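Local coordinates for protein probable FAD-dependent oxidoreductase PA4991 (PDB 5EZ7) that binds one FAD per monomer and probably works as an FAD-dependent oxidoreductase of the DAO family, although its physiological substrate is unknown, at residues Gly44-Lys48 / Val157-Ile161; Ser49-Ile53 / Ile255-Thr259; Met231-Ala237 / Gln266-Gly272. The contacts are given in a common frame with arbitrary orientation. Residues are numbered along the deposited sequence.

Interaction 1: Gly44-Lys48 / Val157-Ile161; sequences GQSVK and VPDLI. With FAD (flavin-adenine dinucleotide), chain B.
V47 lays its isopropyl group, chi1 t, against the first turn of helix 157-168, covering parts of V157, P158 and I161. The CA atoms of V47 and V157 are 5.8 Å apart, a close approach of loop and helix that compact valine, proline and isoleucine groups suit. Residues 45-47 have helical phi/psi without regular helical bonding; a weak K48 N to Q45 O bond (3.1 Å) spans the turn, whereas 157-161 is true helix, with I161 N to V157 O at 2.9 Å. V47 CG1 lies 4.4 Å from P158 CG, V47 CG2 4.3 Å from V157 CG1, and V157 CG1 3.3 Å from S46 O. V157 and I161, one turn apart, both point CB toward the loop, I161 CD1 lying 4.4 Å from S46 CB. In this Rossmann-type flavoprotein, Q45 and S46 turn polar atoms to the FAD: Q45 N and Q45 NE2 each donate to FAD O2A at 3.1 Å, and S46 N donates to FAD O1A at 3.0 Å. S46 OG, chi1 m, gives its proton to FAD O1A (2.7 Å) and accepts from FAD O4' (3.0 Å). At G44 a side chain would collide with FAD O2A, while K48 NZ curls back to G44 O at 3.3 Å.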
loop_
_atom_site.group_PDB
_atom_site.type_symbol
_atom_site.label_atom_id
_atom_site.label_comp_id
_atom_site.label_asym_id
_atom_site.label_seq_id
_atom_site.Cartn_x
_atom_site.Cartn_y
_atom_site.Cartn_z
ATOM N N GLY A 44 -5.918 -5.470 2.681
ATOM C CA GLY A 44 -6.126 -5.729 1.248
ATOM C C GLY A 44 -4.730 -5.779 0.654
ATOM O O GLY A 44 -3.882 -6.572 1.074
ATOM N N GLN A 45 -4.458 -4.867 -0.256
ATOM C CA GLN A 45 -3.194 -4.824 -0.959
ATOM C C GLN A 45 -2.003 -4.361 -0.141
ATOM O O GLN A 45 -0.887 -4.800 -0.389
ATOM C CB GLN A 45 -3.318 -3.882 -2.134
ATOM C CG GLN A 45 -4.379 -4.269 -3.150
ATOM C CD GLN A 45 -4.712 -3.089 -4.063
ATOM O OE1 GLN A 45 -4.052 -2.843 -5.073
ATOM N NE2 GLN A 45 -5.723 -2.331 -3.674
ATOM N N SER A 46 -2.225 -3.440 0.797
ATOM C CA SER A 46 -1.115 -2.742 1.473
ATOM C C SER A 46 -0.082 -3.593 2.206
ATOM O O SER A 46 1.110 -3.440 1.979
ATOM C CB SER A 46 -1.651 -1.712 2.448
ATOM O OG SER A 46 -2.317 -0.745 1.697
ATOM N N VAL A 47 -0.536 -4.450 3.095
ATOM C CA VAL A 47 0.380 -5.310 3.860
ATOM C C VAL A 47 0.935 -6.400 2.966
ATOM O O VAL A 47 1.892 -7.027 3.355
ATOM C CB VAL A 47 -0.312 -5.882 5.122
ATOM C CG1 VAL A 47 0.538 -6.834 5.903
ATOM C CG2 VAL A 47 -0.523 -4.757 6.095
ATOM N N LYS A 48 0.307 -6.631 1.801
ATOM C CA LYS A 48 0.830 -7.545 0.798
ATOM C C LYS A 48 1.778 -6.898 -0.202
ATOM O O LYS A 48 2.312 -7.588 -1.071
ATOM C CB LYS A 48 -0.310 -8.229 0.042
ATOM C CG LYS A 48 -1.225 -9.038 0.940
ATOM C CD LYS A 48 -2.303 -9.658 0.073
ATOM C CE LYS A 48 -3.235 -10.591 0.850
ATOM N NZ LYS A 48 -4.313 -9.777 1.459
ATOM N N VAL A 157 5.948 -2.521 6.223
ATOM C CA VAL A 157 4.574 -2.034 6.057
ATOM C C VAL A 157 3.685 -2.292 7.274
ATOM O O VAL A 157 3.001 -1.390 7.725
ATOM C CB VAL A 157 3.896 -2.518 4.754
ATOM C CG1 VAL A 157 2.475 -1.994 4.665
ATOM C CG2 VAL A 157 4.676 -2.012 3.538
ATOM N N PRO A 158 3.703 -3.506 7.823
ATOM C CA PRO A 158 2.930 -3.662 9.058
ATOM C C PRO A 158 3.243 -2.600 10.155
ATOM O O PRO A 158 2.329 -2.108 10.820
ATOM C CB PRO A 158 3.315 -5.044 9.554
ATOM C CG PRO A 158 4.001 -5.736 8.411
ATOM C CD PRO A 158 4.223 -4.781 7.287
ATOM N N ASP A 159 4.514 -2.277 10.341
ATOM C CA ASP A 159 4.905 -1.245 11.279
ATOM C C ASP A 159 4.493 0.191 10.833
ATOM O O ASP A 159 4.229 1.051 11.664
ATOM C CB ASP A 159 6.392 -1.321 11.500
ATOM C CG ASP A 159 6.824 -0.553 12.696
ATOM O OD1 ASP A 159 6.298 -0.861 13.802
ATOM O OD2 ASP A 159 7.654 0.386 12.518
ATOM N N LEU A 160 4.430 0.418 9.517
ATOM C CA LEU A 160 3.916 1.678 8.961
ATOM C C LEU A 160 2.443 1.892 9.285
ATOM O O LEU A 160 1.998 2.998 9.690
ATOM C CB LEU A 160 4.115 1.705 7.460
ATOM C CG LEU A 160 3.441 2.849 6.702
ATOM C CD1 LEU A 160 3.912 4.241 7.159
ATOM C CD2 LEU A 160 3.694 2.623 5.232
ATOM N N ILE A 161 1.704 0.808 9.090
ATOM C CA ILE A 161 0.268 0.755 9.347
ATOM C C ILE A 161 -0.083 0.920 10.777
ATOM O O ILE A 161 -1.059 1.603 11.058
ATOM C CB ILE A 161 -0.301 -0.572 8.804
ATOM C CG1 ILE A 161 -0.484 -0.388 7.318
ATOM C CG2 ILE A 161 -1.638 -0.956 9.409
ATOM C CD1 ILE A 161 -0.147 -1.634 6.620
HETATM P PA FAD B . -5.974 -1.494 0.119
HETATM O O1A FAD B . -4.665 -1.674 0.816
HETATM O O2A FAD B . -6.565 -2.607 -0.700
HETATM O O5B FAD B . -7.013 -1.031 1.224
HETATM C C5B FAD B . -8.406 -0.990 0.989
HETATM C C4B FAD B . -9.059 -1.193 2.340
HETATM O O4B FAD B . -10.474 -0.969 2.220
HETATM C C3B FAD B . -8.834 -2.614 2.867
HETATM O O3B FAD B . -8.230 -2.589 4.162
HETATM C C2B FAD B . -10.232 -3.202 2.890
HETATM O O2B FAD B . -10.471 -4.139 3.937
HETATM C C1B FAD B . -11.118 -1.958 2.997
HETATM N N9A FAD B . -12.470 -2.157 2.462
HETATM C C8A FAD B . -12.793 -2.781 1.315
HETATM N N7A FAD B . -14.127 -2.779 1.152
HETATM C C5A FAD B . -14.670 -2.142 2.196
HETATM C C6A FAD B . -16.036 -1.811 2.624
HETATM N N6A FAD B . -17.066 -2.173 1.844
HETATM N N1A FAD B . -16.203 -1.135 3.773
HETATM C C2A FAD B . -15.152 -0.778 4.534
HETATM N N3A FAD B . -13.872 -1.054 4.207
HETATM C C4A FAD B . -13.581 -1.728 3.067
HETATM N N1 FAD B . 3.240 -0.177 -4.389
HETATM C C2 FAD B . 4.440 0.401 -4.168
HETATM O O2 FAD B . 4.521 1.652 -4.177
HETATM N N3 FAD B . 5.552 -0.319 -3.938
HETATM C C4 FAD B . 5.548 -1.649 -3.918
HETATM O O4 FAD B . 6.590 -2.295 -3.691
HETATM C C4X FAD B . 4.280 -2.350 -4.148
HETATM N N5 FAD B . 4.215 -3.694 -4.142
HETATM C C5X FAD B . 3.044 -4.326 -4.343
HETATM C C6 FAD B . 3.017 -5.714 -4.312
HETATM C C7 FAD B . 1.836 -6.401 -4.508
HETATM C C7M FAD B . 1.830 -7.899 -4.452
HETATM C C8 FAD B . 0.578 -5.644 -4.730
HETATM C C8M FAD B . -0.751 -6.338 -4.939
HETATM C C9 FAD B . 0.611 -4.262 -4.771
HETATM C C9A FAD B . 1.797 -3.556 -4.587
HETATM N N10 FAD B . 1.861 -2.134 -4.614
HETATM C C10 FAD B . 3.090 -1.506 -4.383
HETATM C "C1'" FAD B . 0.677 -1.316 -4.820
HETATM C "C2'" FAD B . 0.048 -1.050 -3.463
HETATM O "O2'" FAD B . 0.007 -2.237 -2.660
HETATM C "C3'" FAD B . -1.347 -0.460 -3.618
HETATM O "O3'" FAD B . -1.303 0.566 -4.631
HETATM C "C4'" FAD B . -1.832 0.146 -2.303
HETATM O "O4'" FAD B . -1.445 -0.648 -1.181
HETATM C "C5'" FAD B . -3.342 0.283 -2.280
HETATM O "O5'" FAD B . -3.728 0.998 -1.099
HETATM P P FAD B . -5.283 1.178 -0.780
HETATM O O1P FAD B . -5.421 1.675 0.636
HETATM O O2P FAD B . -5.851 1.962 -1.908
HETATM O O3P FAD B . -5.861 -0.306 -0.962
#

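Interaction 2: Ser49-Ile53 / Ile255-Thr259; sequences SQGII and ITVTT. With FAD (flavin-adenine dinucleotide), chain B.
Q50 NE2 donates two hydrogen bonds to strand 255-261, one to T258 OG1 at 2.8 Å and one to T256 O at 3.2 Å; glutamine suits the place because one amide nitrogen can serve both acceptors. The side chain leaves the backbone with chi1 m and chi2 t, and the CA atoms of Q50 and T258 are 6.3 Å apart. T258, chi1 p, also pairs through OG1 with H260, while T256 OG1 bonds to H245. Behind Q50 the chain follows the isoalloxazine: I52 N donates to FAD O4 at 3.1 Å and FAD N3 donates to I52 O at 2.7 Å, so the backbone of one residue reads both a donor and an acceptor of the pyrimidine ring. This loop is one of several FAD-binding segments of a DAO-family enzyme, here tied to a strand of the large mixed sheet. Q50 N lies 3.1 Å from FAD N5. G51 takes phi/psi of 79/12, a positive phi that favours glycine, and turns the loop into the short, weakly bonded strand 52-53; residues 255-259 are extended. Packing completes the joint: I52 CD1, with chi1 m and chi2 t, lies 3.7 Å from T256 CG2 and 4.0 Å from T258 CG2, and T256 CG2 sits 3.1 Å from Q50 OE1.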
loop_
_atom_site.group_PDB
_atom_site.type_symbol
_atom_site.label_atom_id
_atom_site.label_comp_id
_atom_site.label_asym_id
_atom_site.label_seq_id
_atom_site.Cartn_x
_atom_site.Cartn_y
_atom_site.Cartn_z
ATOM N N SER A 49 2.013 -5.594 -0.099
ATOM C CA SER A 49 2.955 -4.968 -0.998
ATOM C C SER A 49 4.387 -5.360 -0.645
ATOM O O SER A 49 4.650 -5.993 0.398
ATOM C CB SER A 49 2.820 -3.434 -1.003
ATOM O OG SER A 49 3.096 -2.831 0.252
ATOM N N GLN A 50 5.302 -4.968 -1.509
ATOM C CA GLN A 50 6.728 -5.164 -1.250
ATOM C C GLN A 50 7.308 -3.967 -0.499
ATOM O O GLN A 50 8.450 -4.009 -0.081
ATOM C CB GLN A 50 7.484 -5.455 -2.546
ATOM C CG GLN A 50 7.091 -6.791 -3.175
ATOM C CD GLN A 50 8.162 -7.357 -4.135
ATOM O OE1 GLN A 50 8.071 -7.195 -5.342
ATOM N NE2 GLN A 50 9.175 -8.000 -3.579
ATOM N N GLY A 51 6.524 -2.902 -0.312
ATOM C CA GLY A 51 6.907 -1.797 0.580
ATOM C C GLY A 51 7.895 -0.848 -0.042
ATOM O O GLY A 51 8.470 -0.000 0.648
ATOM N N ILE A 52 8.099 -0.961 -1.360
ATOM C CA ILE A 52 9.150 -0.198 -2.011
ATOM C C ILE A 52 8.588 1.162 -2.317
ATOM O O ILE A 52 7.532 1.259 -2.947
ATOM C CB ILE A 52 9.581 -0.838 -3.342
ATOM C CG1 ILE A 52 10.225 -2.204 -3.092
ATOM C CG2 ILE A 52 10.532 0.093 -4.094
ATOM C CD1 ILE A 52 10.177 -3.140 -4.286
ATOM N N ILE A 53 9.304 2.204 -1.930
ATOM C CA ILE A 53 8.946 3.564 -2.342
ATOM C C ILE A 53 9.677 3.999 -3.591
ATOM O O ILE A 53 10.813 4.471 -3.550
ATOM C CB ILE A 53 9.085 4.533 -1.185
ATOM C CG1 ILE A 53 7.960 4.179 -0.205
ATOM C CG2 ILE A 53 8.805 5.951 -1.620
ATOM C CD1 ILE A 53 8.320 4.528 1.173
ATOM N N ILE A 255 12.650 -10.266 -11.875
ATOM C CA ILE A 255 12.148 -10.501 -10.531
ATOM C C ILE A 255 12.454 -9.285 -9.686
ATOM O O ILE A 255 13.428 -8.568 -9.964
ATOM C CB ILE A 255 12.789 -11.731 -9.857
ATOM C CG1 ILE A 255 14.297 -11.530 -9.614
ATOM C CG2 ILE A 255 12.578 -12.975 -10.717
ATOM C CD1 ILE A 255 14.889 -12.490 -8.590
ATOM N N THR A 256 11.632 -9.088 -8.660
ATOM C CA THR A 256 11.809 -8.033 -7.642
ATOM C C THR A 256 11.883 -8.774 -6.273
ATOM O O THR A 256 10.934 -9.453 -5.887
ATOM C CB THR A 256 10.657 -6.944 -7.718
ATOM O OG1 THR A 256 10.815 -6.143 -8.896
ATOM C CG2 THR A 256 10.668 -5.972 -6.551
ATOM N N VAL A 257 13.023 -8.670 -5.585
ATOM C CA VAL A 257 13.187 -9.299 -4.281
ATOM C C VAL A 257 13.120 -8.280 -3.150
ATOM O O VAL A 257 13.825 -7.288 -3.165
ATOM C CB VAL A 257 14.531 -10.043 -4.133
ATOM C CG1 VAL A 257 14.589 -10.827 -2.816
ATOM C CG2 VAL A 257 14.743 -11.005 -5.282
ATOM N N THR A 258 12.306 -8.582 -2.150
ATOM C CA THR A 258 12.395 -7.932 -0.836
ATOM C C THR A 258 12.539 -8.991 0.257
ATOM O O THR A 258 12.048 -10.114 0.113
ATOM C CB THR A 258 11.170 -7.030 -0.608
ATOM O OG1 THR A 258 9.950 -7.746 -0.928
ATOM C CG2 THR A 258 11.277 -5.820 -1.536
ATOM N N THR A 259 13.276 -8.668 1.316
ATOM C CA THR A 259 13.490 -9.590 2.451
ATOM C C THR A 259 12.685 -9.148 3.682
ATOM O O THR A 259 12.755 -7.995 4.084
ATOM C CB THR A 259 14.982 -9.707 2.806
ATOM O OG1 THR A 259 15.667 -10.140 1.642
ATOM C CG2 THR A 259 15.226 -10.746 3.969
HETATM P PA FAD B . -5.974 -1.494 0.119
HETATM O O1A FAD B . -4.665 -1.674 0.816
HETATM O O2A FAD B . -6.565 -2.607 -0.700
HETATM O O5B FAD B . -7.013 -1.031 1.224
HETATM C C5B FAD B . -8.406 -0.990 0.989
HETATM C C4B FAD B . -9.059 -1.193 2.340
HETATM O O4B FAD B . -10.474 -0.969 2.220
HETATM C C3B FAD B . -8.834 -2.614 2.867
HETATM O O3B FAD B . -8.230 -2.589 4.162
HETATM C C2B FAD B . -10.232 -3.202 2.890
HETATM O O2B FAD B . -10.471 -4.139 3.937
HETATM C C1B FAD B . -11.118 -1.958 2.997
HETATM N N9A FAD B . -12.470 -2.157 2.462
HETATM C C8A FAD B . -12.793 -2.781 1.315
HETATM N N7A FAD B . -14.127 -2.779 1.152
HETATM C C5A FAD B . -14.670 -2.142 2.196
HETATM C C6A FAD B . -16.036 -1.811 2.624
HETATM N N6A FAD B . -17.066 -2.173 1.844
HETATM N N1A FAD B . -16.203 -1.135 3.773
HETATM C C2A FAD B . -15.152 -0.778 4.534
HETATM N N3A FAD B . -13.872 -1.054 4.207
HETATM C C4A FAD B . -13.581 -1.728 3.067
HETATM N N1 FAD B . 3.240 -0.177 -4.389
HETATM C C2 FAD B . 4.440 0.401 -4.168
HETATM O O2 FAD B . 4.521 1.652 -4.177
HETATM N N3 FAD B . 5.552 -0.319 -3.938
HETATM C C4 FAD B . 5.548 -1.649 -3.918
HETATM O O4 FAD B . 6.590 -2.295 -3.691
HETATM C C4X FAD B . 4.280 -2.350 -4.148
HETATM N N5 FAD B . 4.215 -3.694 -4.142
HETATM C C5X FAD B . 3.044 -4.326 -4.343
HETATM C C6 FAD B . 3.017 -5.714 -4.312
HETATM C C7 FAD B . 1.836 -6.401 -4.508
HETATM C C7M FAD B . 1.830 -7.899 -4.452
HETATM C C8 FAD B . 0.578 -5.644 -4.730
HETATM C C8M FAD B . -0.751 -6.338 -4.939
HETATM C C9 FAD B . 0.611 -4.262 -4.771
HETATM C C9A FAD B . 1.797 -3.556 -4.587
HETATM N N10 FAD B . 1.861 -2.134 -4.614
HETATM C C10 FAD B . 3.090 -1.506 -4.383
HETATM C "C1'" FAD B . 0.677 -1.316 -4.820
HETATM C "C2'" FAD B . 0.048 -1.050 -3.463
HETATM O "O2'" FAD B . 0.007 -2.237 -2.660
HETATM C "C3'" FAD B . -1.347 -0.460 -3.618
HETATM O "O3'" FAD B . -1.303 0.566 -4.631
HETATM C "C4'" FAD B . -1.832 0.146 -2.303
HETATM O "O4'" FAD B . -1.445 -0.648 -1.181
HETATM C "C5'" FAD B . -3.342 0.283 -2.280
HETATM O "O5'" FAD B . -3.728 0.998 -1.099
HETATM P P FAD B . -5.283 1.178 -0.780
HETATM O O1P FAD B . -5.421 1.675 0.636
HETATM O O2P FAD B . -5.851 1.962 -1.908
HETATM O O3P FAD B . -5.861 -0.306 -0.962
#

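Interaction 3: Met231-Ala237 / Gln266-Gly272; sequences MVMVKAA and QSVWYLG. With FAD (flavin-adenine dinucleotide), chain B.
The Y270 ring is the apolar centre, gathering M231 and M233. M231, with all three chi angles m, puts CE over one ring face, 3.9 Å from the Y270 centroid, in a CH-pi contact, and its CB lies 3.5 Å from Y270 CE1. M233 CG approaches Y270 CD1 at 3.7 Å, and both sulfurs make oblique Met-aromatic contacts, M231 SD at 5.3 Å and M233 SD at 5.4 Å from the Y270 centroid. Flexible, polarisable methionines suit the ring, and M231 also reaches the cofactor: M231 CG is 3.6 Å, and Y270 OH 3.8 Å, from FAD C7M. Y270 OH is hydrogen-bonded to K48 O. G272 suits its place because a CB there would clash with M231 CE. The two strands are neighbours in the mixed sheet that flanks the flavin, antiparallel at 161° with axes 4.6 Å apart. V232-L271, V234-W269 and A236-S267 are hydrogen-bonded pairs; M233-Y270 and K235-V268 are non-hydrogen-bonded. V232 N to L271 O is 3.3 Å and L271 N to V232 O 2.9 Å; V234 N to W269 O is 3.0 Å and W269 N to V234 O 2.9 Å; A236 N to S267 O, 3.4 Å, is weak. V232, V234 and L271 put branched side chains on the face covered by helix 285-299, with V232 CB 4.1 Å from L271 CD1. On the opposite face, with M233, K235, V268 and Y270, M233 CB meets V268 CG1 at 3.9 Å. Toward the more exposed end, K235, its chain fully extended, carries NZ to a salt bridge with D264, and its CE lies 3.4 Å from Q266 OE1.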
loop_
_atom_site.group_PDB
_atom_site.type_symbol
_atom_site.label_atom_id
_atom_site.label_comp_id
_atom_site.label_asym_id
_atom_site.label_seq_id
_atom_site.Cartn_x
_atom_site.Cartn_y
_atom_site.Cartn_z
ATOM N N MET A 231 2.507 -13.822 -6.504
ATOM C CA MET A 231 3.731 -13.594 -5.758
ATOM C C MET A 231 4.206 -14.899 -5.149
ATOM O O MET A 231 3.388 -15.748 -4.827
ATOM C CB MET A 231 3.477 -12.604 -4.619
ATOM C CG MET A 231 2.931 -11.233 -5.018
ATOM S SD MET A 231 3.996 -10.270 -6.094
ATOM C CE MET A 231 5.245 -9.821 -4.882
ATOM N N VAL A 232 5.530 -15.035 -4.959
ATOM C CA VAL A 232 6.146 -16.229 -4.413
ATOM C C VAL A 232 6.856 -15.848 -3.127
ATOM O O VAL A 232 7.449 -14.794 -3.035
ATOM C CB VAL A 232 7.149 -16.857 -5.406
ATOM C CG1 VAL A 232 7.722 -18.157 -4.837
ATOM C CG2 VAL A 232 6.464 -17.174 -6.710
ATOM N N MET A 233 6.782 -16.705 -2.117
ATOM C CA MET A 233 7.495 -16.474 -0.847
ATOM C C MET A 233 8.416 -17.684 -0.594
ATOM O O MET A 233 7.965 -18.836 -0.715
ATOM C CB MET A 233 6.518 -16.333 0.327
ATOM C CG MET A 233 5.634 -15.095 0.319
ATOM S SD MET A 233 4.337 -15.049 1.599
ATOM C CE MET A 233 3.186 -16.237 0.984
ATOM N N VAL A 234 9.686 -17.421 -0.248
ATOM C CA VAL A 234 10.617 -18.461 0.216
ATOM C C VAL A 234 11.038 -18.150 1.644
ATOM O O VAL A 234 11.485 -17.040 1.925
ATOM C CB VAL A 234 11.935 -18.497 -0.577
ATOM C CG1 VAL A 234 12.617 -19.842 -0.402
ATOM C CG2 VAL A 234 11.689 -18.206 -2.016
ATOM N N LYS A 235 10.943 -19.149 2.515
ATOM C CA LYS A 235 11.367 -19.019 3.897
ATOM C C LYS A 235 12.528 -19.990 4.267
ATOM O O LYS A 235 12.430 -21.172 4.090
ATOM C CB LYS A 235 10.166 -19.264 4.804
ATOM C CG LYS A 235 10.528 -19.121 6.279
ATOM C CD LYS A 235 9.303 -18.987 7.196
ATOM C CE LYS A 235 9.820 -18.933 8.640
ATOM N NZ LYS A 235 8.770 -19.024 9.676
ATOM N N ALA A 236 13.606 -19.461 4.803
ATOM C CA ALA A 236 14.728 -20.259 5.219
ATOM C C ALA A 236 15.588 -19.512 6.210
ATOM O O ALA A 236 15.570 -18.309 6.294
ATOM C CB ALA A 236 15.546 -20.624 4.002
ATOM N N ALA A 237 16.339 -20.252 6.972
ATOM C CA ALA A 237 17.372 -19.722 7.838
ATOM C C ALA A 237 18.568 -19.119 7.077
ATOM O O ALA A 237 19.279 -18.279 7.614
ATOM C CB ALA A 237 17.894 -20.877 8.730
ATOM N N GLN A 266 13.859 -16.432 11.334
ATOM C CA GLN A 266 14.159 -16.681 9.948
ATOM C C GLN A 266 13.770 -15.438 9.154
ATOM O O GLN A 266 13.395 -14.416 9.751
ATOM C CB GLN A 266 13.417 -17.934 9.483
ATOM C CG GLN A 266 13.931 -19.181 10.174
ATOM C CD GLN A 266 13.438 -20.494 9.573
ATOM O OE1 GLN A 266 12.794 -20.549 8.513
ATOM N NE2 GLN A 266 13.783 -21.577 10.247
ATOM N N SER A 267 13.925 -15.525 7.828
ATOM C CA SER A 267 13.564 -14.482 6.884
ATOM C C SER A 267 12.753 -15.060 5.804
ATOM O O SER A 267 12.753 -16.265 5.594
ATOM C CB SER A 267 14.776 -13.905 6.191
ATOM O OG SER A 267 15.714 -13.536 7.140
ATOM N N VAL A 268 12.109 -14.172 5.070
ATOM C CA VAL A 268 11.372 -14.567 3.900
ATOM C C VAL A 268 11.779 -13.641 2.766
ATOM O O VAL A 268 11.839 -12.423 2.946
ATOM C CB VAL A 268 9.839 -14.484 4.121
ATOM C CG1 VAL A 268 9.075 -14.844 2.860
ATOM C CG2 VAL A 268 9.413 -15.406 5.266
ATOM N N TRP A 269 12.070 -14.241 1.620
ATOM C CA TRP A 269 12.261 -13.517 0.375
ATOM C C TRP A 269 10.935 -13.522 -0.351
ATOM O O TRP A 269 10.406 -14.580 -0.667
ATOM C CB TRP A 269 13.287 -14.210 -0.548
ATOM C CG TRP A 269 14.720 -13.929 -0.282
ATOM C CD1 TRP A 269 15.241 -12.928 0.486
ATOM C CD2 TRP A 269 15.838 -14.630 -0.843
ATOM N NE1 TRP A 269 16.611 -12.973 0.452
ATOM C CE2 TRP A 269 17.004 -14.011 -0.359
ATOM C CE3 TRP A 269 15.965 -15.737 -1.710
ATOM C CZ2 TRP A 269 18.299 -14.462 -0.711
ATOM C CZ3 TRP A 269 17.250 -16.186 -2.058
ATOM C CH2 TRP A 269 18.391 -15.543 -1.560
ATOM N N TYR A 270 10.453 -12.338 -0.663
ATOM C CA TYR A 270 9.189 -12.118 -1.321
ATOM C C TYR A 270 9.497 -11.707 -2.758
ATOM O O TYR A 270 10.226 -10.726 -2.980
ATOM C CB TYR A 270 8.472 -11.008 -0.554
ATOM C CG TYR A 270 7.022 -10.790 -0.850
ATOM C CD1 TYR A 270 6.190 -11.817 -1.246
ATOM C CD2 TYR A 270 6.450 -9.530 -0.659
ATOM C CE1 TYR A 270 4.831 -11.587 -1.499
ATOM C CE2 TYR A 270 5.110 -9.298 -0.910
ATOM C CZ TYR A 270 4.298 -10.331 -1.336
ATOM O OH TYR A 270 2.951 -10.107 -1.583
ATOM N N LEU A 271 8.960 -12.459 -3.719
ATOM C CA LEU A 271 9.281 -12.270 -5.107
ATOM C C LEU A 271 8.123 -11.746 -5.926
ATOM O O LEU A 271 7.143 -12.464 -6.141
ATOM C CB LEU A 271 9.746 -13.585 -5.744
ATOM C CG LEU A 271 10.743 -14.520 -5.050
ATOM C CD1 LEU A 271 11.032 -15.696 -5.978
ATOM C CD2 LEU A 271 12.054 -13.847 -4.687
ATOM N N GLY A 272 8.292 -10.533 -6.451
ATOM C CA GLY A 272 7.407 -9.950 -7.479
ATOM C C GLY A 272 8.139 -9.753 -8.779
ATOM O O GLY A 272 9.079 -10.515 -9.099
HETATM P PA FAD B . -5.974 -1.494 0.119
HETATM O O1A FAD B . -4.665 -1.674 0.816
HETATM O O2A FAD B . -6.565 -2.607 -0.700
HETATM O O5B FAD B . -7.013 -1.031 1.224
HETATM C C5B FAD B . -8.406 -0.990 0.989
HETATM C C4B FAD B . -9.059 -1.193 2.340
HETATM O O4B FAD B . -10.474 -0.969 2.220
HETATM C C3B FAD B . -8.834 -2.614 2.867
HETATM O O3B FAD B . -8.230 -2.589 4.162
HETATM C C2B FAD B . -10.232 -3.202 2.890
HETATM O O2B FAD B . -10.471 -4.139 3.937
HETATM C C1B FAD B . -11.118 -1.958 2.997
HETATM N N9A FAD B . -12.470 -2.157 2.462
HETATM C C8A FAD B . -12.793 -2.781 1.315
HETATM N N7A FAD B . -14.127 -2.779 1.152
HETATM C C5A FAD B . -14.670 -2.142 2.196
HETATM C C6A FAD B . -16.036 -1.811 2.624
HETATM N N6A FAD B . -17.066 -2.173 1.844
HETATM N N1A FAD B . -16.203 -1.135 3.773
HETATM C C2A FAD B . -15.152 -0.778 4.534
HETATM N N3A FAD B . -13.872 -1.054 4.207
HETATM C C4A FAD B . -13.581 -1.728 3.067
HETATM N N1 FAD B . 3.240 -0.177 -4.389
HETATM C C2 FAD B . 4.440 0.401 -4.168
HETATM O O2 FAD B . 4.521 1.652 -4.177
HETATM N N3 FAD B . 5.552 -0.319 -3.938
HETATM C C4 FAD B . 5.548 -1.649 -3.918
HETATM O O4 FAD B . 6.590 -2.295 -3.691
HETATM C C4X FAD B . 4.280 -2.350 -4.148
HETATM N N5 FAD B . 4.215 -3.694 -4.142
HETATM C C5X FAD B . 3.044 -4.326 -4.343
HETATM C C6 FAD B . 3.017 -5.714 -4.312
HETATM C C7 FAD B . 1.836 -6.401 -4.508
HETATM C C7M FAD B . 1.830 -7.899 -4.452
HETATM C C8 FAD B . 0.578 -5.644 -4.730
HETATM C C8M FAD B . -0.751 -6.338 -4.939
HETATM C C9 FAD B . 0.611 -4.262 -4.771
HETATM C C9A FAD B . 1.797 -3.556 -4.587
HETATM N N10 FAD B . 1.861 -2.134 -4.614
HETATM C C10 FAD B . 3.090 -1.506 -4.383
HETATM C "C1'" FAD B . 0.677 -1.316 -4.820
HETATM C "C2'" FAD B . 0.048 -1.050 -3.463
HETATM O "O2'" FAD B . 0.007 -2.237 -2.660
HETATM C "C3'" FAD B . -1.347 -0.460 -3.618
HETATM O "O3'" FAD B . -1.303 0.566 -4.631
HETATM C "C4'" FAD B . -1.832 0.146 -2.303
HETATM O "O4'" FAD B . -1.445 -0.648 -1.181
HETATM C "C5'" FAD B . -3.342 0.283 -2.280
HETATM O "O5'" FAD B . -3.728 0.998 -1.099
HETATM P P FAD B . -5.283 1.178 -0.780
HETATM O O1P FAD B . -5.421 1.675 0.636
HETATM O O2P FAD B . -5.851 1.962 -1.908
HETATM O O3P FAD B . -5.861 -0.306 -0.962
#

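All three contacts are largely buried and touch FAD: interaction 1 mainly at the pyrophosphate and ribityl chain, interaction 2 at the pyrimidine edge and N5 side, interaction 3 at the dimethyl edge, which K48 of interaction 1 also approaches. Interactions 1 and 2 use consecutive pieces of one loop, and V157 CG2 packs 3.7 Å from G51 CA. Interactions 2 and 3 share a sheet, where Y270 N lies 2.8 Å from T258 O. A probable hydrogen bond, K48 O to Y270 OH (2.6 Å), joins 1 and 3. Across their segments, interaction 1 is apolar; interaction 2 turns on the Q50 amide, backed by I52 on two threonine methyls; interaction 3 is backbone pairing with methionine-aromatic packing at the flavin end, opening to solvent toward A237, Q266 and S267.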